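Local coordinates for putative c-1-tetrahydrofolate synthase, cytoplasmic (Leishmania major, PDB 4A26), which probably interconverts one-carbon-loaded tetrahydrofolates, acting both as an NAD(P)-dependent methylenetetrahydrofolate dehydrogenase and as a methenyltetrahydrofolate cyclohydrolase, at residues S5-I9 / A267-P272; A211-A217 / A233-G239. All coordinates share one frame; numbering follows the deposited sequence.

Contact 1 (S5-I9 / A267-P272)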
# COMPACT_ATOMS: atom_id res chain seq x y z
N SER A 5 30.22 -10.25 -18.90
CA SER A 5 29.79 -10.08 -17.49
C SER A 5 28.82 -8.91 -17.33
O SER A 5 28.73 -8.05 -18.20
CB SER A 5 31.01 -9.87 -16.58
OG SER A 5 31.80 -11.04 -16.51
N ALA A 6 28.12 -8.90 -16.20
CA ALA A 6 27.12 -7.87 -15.91
C ALA A 6 27.75 -6.49 -15.82
O ALA A 6 28.92 -6.35 -15.42
CB ALA A 6 26.39 -8.19 -14.62
N GLN A 7 26.97 -5.48 -16.19
CA GLN A 7 27.41 -4.10 -16.10
C GLN A 7 27.01 -3.57 -14.73
O GLN A 7 26.08 -4.07 -14.10
CB GLN A 7 26.77 -3.28 -17.22
CG GLN A 7 27.69 -2.19 -17.77
CD GLN A 7 27.38 -1.87 -19.22
OE1 GLN A 7 26.23 -1.99 -19.67
NE2 GLN A 7 28.41 -1.46 -19.96
N ILE A 8 27.72 -2.55 -14.28
CA ILE A 8 27.61 -2.09 -12.90
C ILE A 8 26.79 -0.81 -12.84
O ILE A 8 27.19 0.21 -13.38
CB ILE A 8 29.01 -1.89 -12.28
CG1 ILE A 8 29.70 -3.26 -12.16
CG2 ILE A 8 28.91 -1.21 -10.93
CD1 ILE A 8 31.07 -3.23 -11.50
N ILE A 9 25.64 -0.90 -12.18
CA ILE A 9 24.75 0.24 -11.98
C ILE A 9 25.42 1.21 -11.01
O ILE A 9 25.32 1.05 -9.79
CB ILE A 9 23.38 -0.22 -11.39
CG1 ILE A 9 22.66 -1.17 -12.35
CG2 ILE A 9 22.49 0.98 -11.10
CD1 ILE A 9 21.34 -1.70 -11.81
N ALA A 267 23.97 -11.96 -14.44
CA ALA A 267 23.17 -10.74 -14.60
C ALA A 267 23.63 -9.89 -15.78
O ALA A 267 24.77 -10.00 -16.23
CB ALA A 267 23.22 -9.91 -13.32
N ALA A 268 22.73 -9.06 -16.29
CA ALA A 268 23.07 -8.04 -17.28
C ALA A 268 23.39 -6.72 -16.59
O ALA A 268 24.29 -5.98 -17.02
CB ALA A 268 21.92 -7.85 -18.27
N TRP A 269 22.65 -6.41 -15.52
CA TRP A 269 22.89 -5.23 -14.71
C TRP A 269 22.88 -5.58 -13.23
O TRP A 269 22.10 -6.43 -12.79
CB TRP A 269 21.82 -4.17 -14.99
CG TRP A 269 21.91 -3.55 -16.34
CD1 TRP A 269 21.32 -3.99 -17.49
CD2 TRP A 269 22.63 -2.36 -16.68
NE1 TRP A 269 21.64 -3.15 -18.53
CE2 TRP A 269 22.44 -2.14 -18.07
CE3 TRP A 269 23.42 -1.45 -15.96
CZ2 TRP A 269 23.00 -1.06 -18.74
CZ3 TRP A 269 23.99 -0.37 -16.64
CH2 TRP A 269 23.78 -0.19 -18.01
N ILE A 270 23.74 -4.92 -12.47
CA ILE A 270 23.80 -5.11 -11.02
C ILE A 270 24.32 -3.84 -10.34
O ILE A 270 25.08 -3.08 -10.94
CB ILE A 270 24.68 -6.34 -10.67
CG1 ILE A 270 24.60 -6.68 -9.19
CG2 ILE A 270 26.13 -6.09 -11.07
CD1 ILE A 270 24.93 -8.12 -8.90
N SER A 271 23.89 -3.60 -9.10
CA SER A 271 24.39 -2.48 -8.30
C SER A 271 25.11 -3.04 -7.07
O SER A 271 24.48 -3.70 -6.24
CB SER A 271 23.26 -1.57 -7.86
OG SER A 271 22.43 -2.23 -6.92
N PRO A 272 26.41 -2.77 -6.95
CA PRO A 272 27.18 -3.35 -5.86
C PRO A 272 26.99 -2.62 -4.53
O PRO A 272 26.53 -1.48 -4.52
CB PRO A 272 28.61 -3.17 -6.34
CG PRO A 272 28.57 -1.88 -7.08
CD PRO A 272 27.21 -1.79 -7.70

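Contact 2 (A211-A217 / A233-G239)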
# COMPACT_ATOMS: atom_id res chain seq x y z
N ALA A 211 12.85 -14.20 -12.56
CA ALA A 211 12.82 -12.77 -12.23
C ALA A 211 13.72 -11.95 -13.14
O ALA A 211 14.95 -12.08 -13.09
CB ALA A 211 13.22 -12.55 -10.78
N ASP A 212 13.11 -11.11 -13.96
CA ASP A 212 13.84 -10.18 -14.81
C ASP A 212 14.48 -9.07 -13.98
O ASP A 212 15.51 -8.51 -14.35
CB ASP A 212 12.90 -9.58 -15.86
CG ASP A 212 12.42 -10.62 -16.85
OD1 ASP A 212 13.27 -11.17 -17.59
OD2 ASP A 212 11.20 -10.90 -16.90
N ILE A 213 13.85 -8.76 -12.86
CA ILE A 213 14.35 -7.77 -11.92
C ILE A 213 14.40 -8.42 -10.53
O ILE A 213 13.58 -9.28 -10.21
CB ILE A 213 13.45 -6.51 -11.92
CG1 ILE A 213 13.47 -5.87 -13.33
CG2 ILE A 213 13.89 -5.52 -10.85
CD1 ILE A 213 12.64 -4.62 -13.48
N VAL A 214 15.39 -8.04 -9.73
CA VAL A 214 15.53 -8.56 -8.37
C VAL A 214 15.99 -7.45 -7.44
O VAL A 214 17.00 -6.78 -7.70
CB VAL A 214 16.55 -9.70 -8.28
CG1 VAL A 214 16.65 -10.20 -6.84
CG2 VAL A 214 16.18 -10.84 -9.22
N ILE A 215 15.25 -7.27 -6.34
CA ILE A 215 15.58 -6.26 -5.35
C ILE A 215 15.93 -7.00 -4.06
O ILE A 215 15.06 -7.62 -3.45
CB ILE A 215 14.39 -5.29 -5.12
CG1 ILE A 215 13.78 -4.84 -6.45
CG2 ILE A 215 14.85 -4.06 -4.35
CD1 ILE A 215 14.76 -4.17 -7.38
N ALA A 216 17.20 -6.95 -3.69
CA ALA A 216 17.69 -7.63 -2.49
C ALA A 216 17.64 -6.68 -1.30
O ALA A 216 18.50 -5.81 -1.15
CB ALA A 216 19.09 -8.14 -2.71
N ALA A 217 16.61 -6.84 -0.46
CA ALA A 217 16.36 -5.94 0.65
C ALA A 217 16.14 -6.66 1.98
O ALA A 217 15.56 -6.08 2.90
CB ALA A 217 15.16 -5.06 0.34
N ALA A 233 19.26 -10.81 -15.98
CA ALA A 233 18.43 -10.07 -15.03
C ALA A 233 19.11 -8.78 -14.57
O ALA A 233 20.31 -8.59 -14.77
CB ALA A 233 18.11 -10.94 -13.82
N ALA A 234 18.32 -7.91 -13.95
CA ALA A 234 18.82 -6.70 -13.32
C ALA A 234 18.69 -6.90 -11.82
O ALA A 234 17.60 -7.18 -11.32
CB ALA A 234 18.03 -5.49 -13.77
N VAL A 235 19.81 -6.75 -11.10
CA VAL A 235 19.82 -6.96 -9.66
C VAL A 235 20.21 -5.69 -8.91
O VAL A 235 21.28 -5.14 -9.14
CB VAL A 235 20.81 -8.08 -9.28
CG1 VAL A 235 20.77 -8.34 -7.77
CG2 VAL A 235 20.49 -9.35 -10.05
N VAL A 236 19.32 -5.23 -8.02
CA VAL A 236 19.63 -4.08 -7.16
C VAL A 236 19.80 -4.53 -5.71
O VAL A 236 18.85 -4.99 -5.07
CB VAL A 236 18.55 -2.99 -7.23
CG1 VAL A 236 19.03 -1.74 -6.49
CG2 VAL A 236 18.24 -2.64 -8.68
N ASP A 237 21.02 -4.39 -5.19
CA ASP A 237 21.36 -4.80 -3.84
C ASP A 237 21.17 -3.63 -2.89
O ASP A 237 21.98 -2.71 -2.87
CB ASP A 237 22.81 -5.31 -3.81
CG ASP A 237 23.13 -6.11 -2.55
OD1 ASP A 237 22.44 -5.96 -1.52
OD2 ASP A 237 24.10 -6.89 -2.61
N VAL A 238 20.10 -3.66 -2.11
CA VAL A 238 19.80 -2.60 -1.14
C VAL A 238 20.24 -2.97 0.28
O VAL A 238 20.36 -2.10 1.15
CB VAL A 238 18.29 -2.24 -1.15
CG1 VAL A 238 18.06 -0.90 -0.48
CG2 VAL A 238 17.76 -2.21 -2.57
N GLY A 239 20.47 -4.26 0.52
CA GLY A 239 20.97 -4.71 1.81
C GLY A 239 22.37 -4.21 2.11
O GLY A 239 23.19 -4.09 1.21

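Contact 1 (S5-I9 / A267-P272)
Q7 N donates to A268 O at 2.8 Å in an almost straight line (174°), the donor standing above the carbonyl plane. Q7 also accepts: I270 N hydrogen-bonds to its backbone O at 3.0 Å, and the CA-H of W269 adds a weak CH...O contact to the same oxygen. The next link along runs from I9 N to I270 O. With Q7 paired to W269 and I8 to I270, this is parallel pairing.

On the Q7 side of the sheet the W269 indole meets both Q7 and I9. The Q7 and W269 side chains run alongside each other, and Q7 CB sits over one face of the ring, 4.1 Å from the centroid of the six-membered ring, a CH-pi contact. Farther out, Q7 OE1 comes within 3.5 Å of W269 CH2, with amide and ring planes 43° apart. The I9 and W269 side chains cross at about a right angle: I9 CG1, beside the backbone N (chi1 -62°), lies oblique to the ring, 3.7 Å from W269 CE3. On the other side, I8 CG2 packs against P272 CD at 3.7 Å, and F260 touches both residues. The contact adds the short N-terminal strand 7-8 to the edge of the parallel sheet of a Rossmann-type NAD(P)-binding domain.

Contact 2 (A211-A217 / A233-G239)
Strands 213-216 and 234-237 run parallel, their axes 4.8 Å apart at closest and only 11° from the same direction. Hydrogen bonds alternate in the usual parallel fashion: A234 N to D212 O, V214 N to A234 O, V236 N to V214 O (2.8 Å) and A216 N to V236 O. At the end of the pairing A216 O accepts from both V238 N (2.8 Å) and G239 N (3.0 Å), just past strand 234-237, which breaks the alternation after D237.

I213, A234, I215 and V236 share one face. There I215 lies beside V236, and its second torsion (chi2 -58°) folds CD1 back to within 4.0 Å of V236 CB. I215 CG2 meets V238 CG2 at 3.9 Å, and V152 of helix 147-159 covers all three side chains. The other face carries V214, V235, A216 and D237, with V214 CB 4.3 Å from V235 CG2. Ahead of the strand, the D212 carboxylate forms a salt bridge with K230. Main-chain bonds thus set the register, both faces are largely aliphatic, and the buried carboxylate of D237 is satisfied by the backbone N-H groups of D257 and V258.

Overall arrangement
Contacts 1 and 2 take in four consecutive strands of a six-stranded parallel sheet, 7-8, 269-271, 234-237 and 213-216, and their centres are about 10 Å apart. Strands 269-271 and 234-237 join them: V235 N lies 2.9 Å from W269 O and A268 N lies 2.9 Å from A233 O, both probable hydrogen bonds. S271 OG adds a side-chain bond to D237 N. Helix 147-159 runs over both, through L155 and C159 at contact 1 and V152 at contact 2, while V258 touches I270 and A216 on the opposite face. Along the chain, contact 2 is nested within the loop that contact 1 closes. Strand 7-8, from the N-terminus, is outermost in a sheet otherwise formed within the NAD(P)-binding domain.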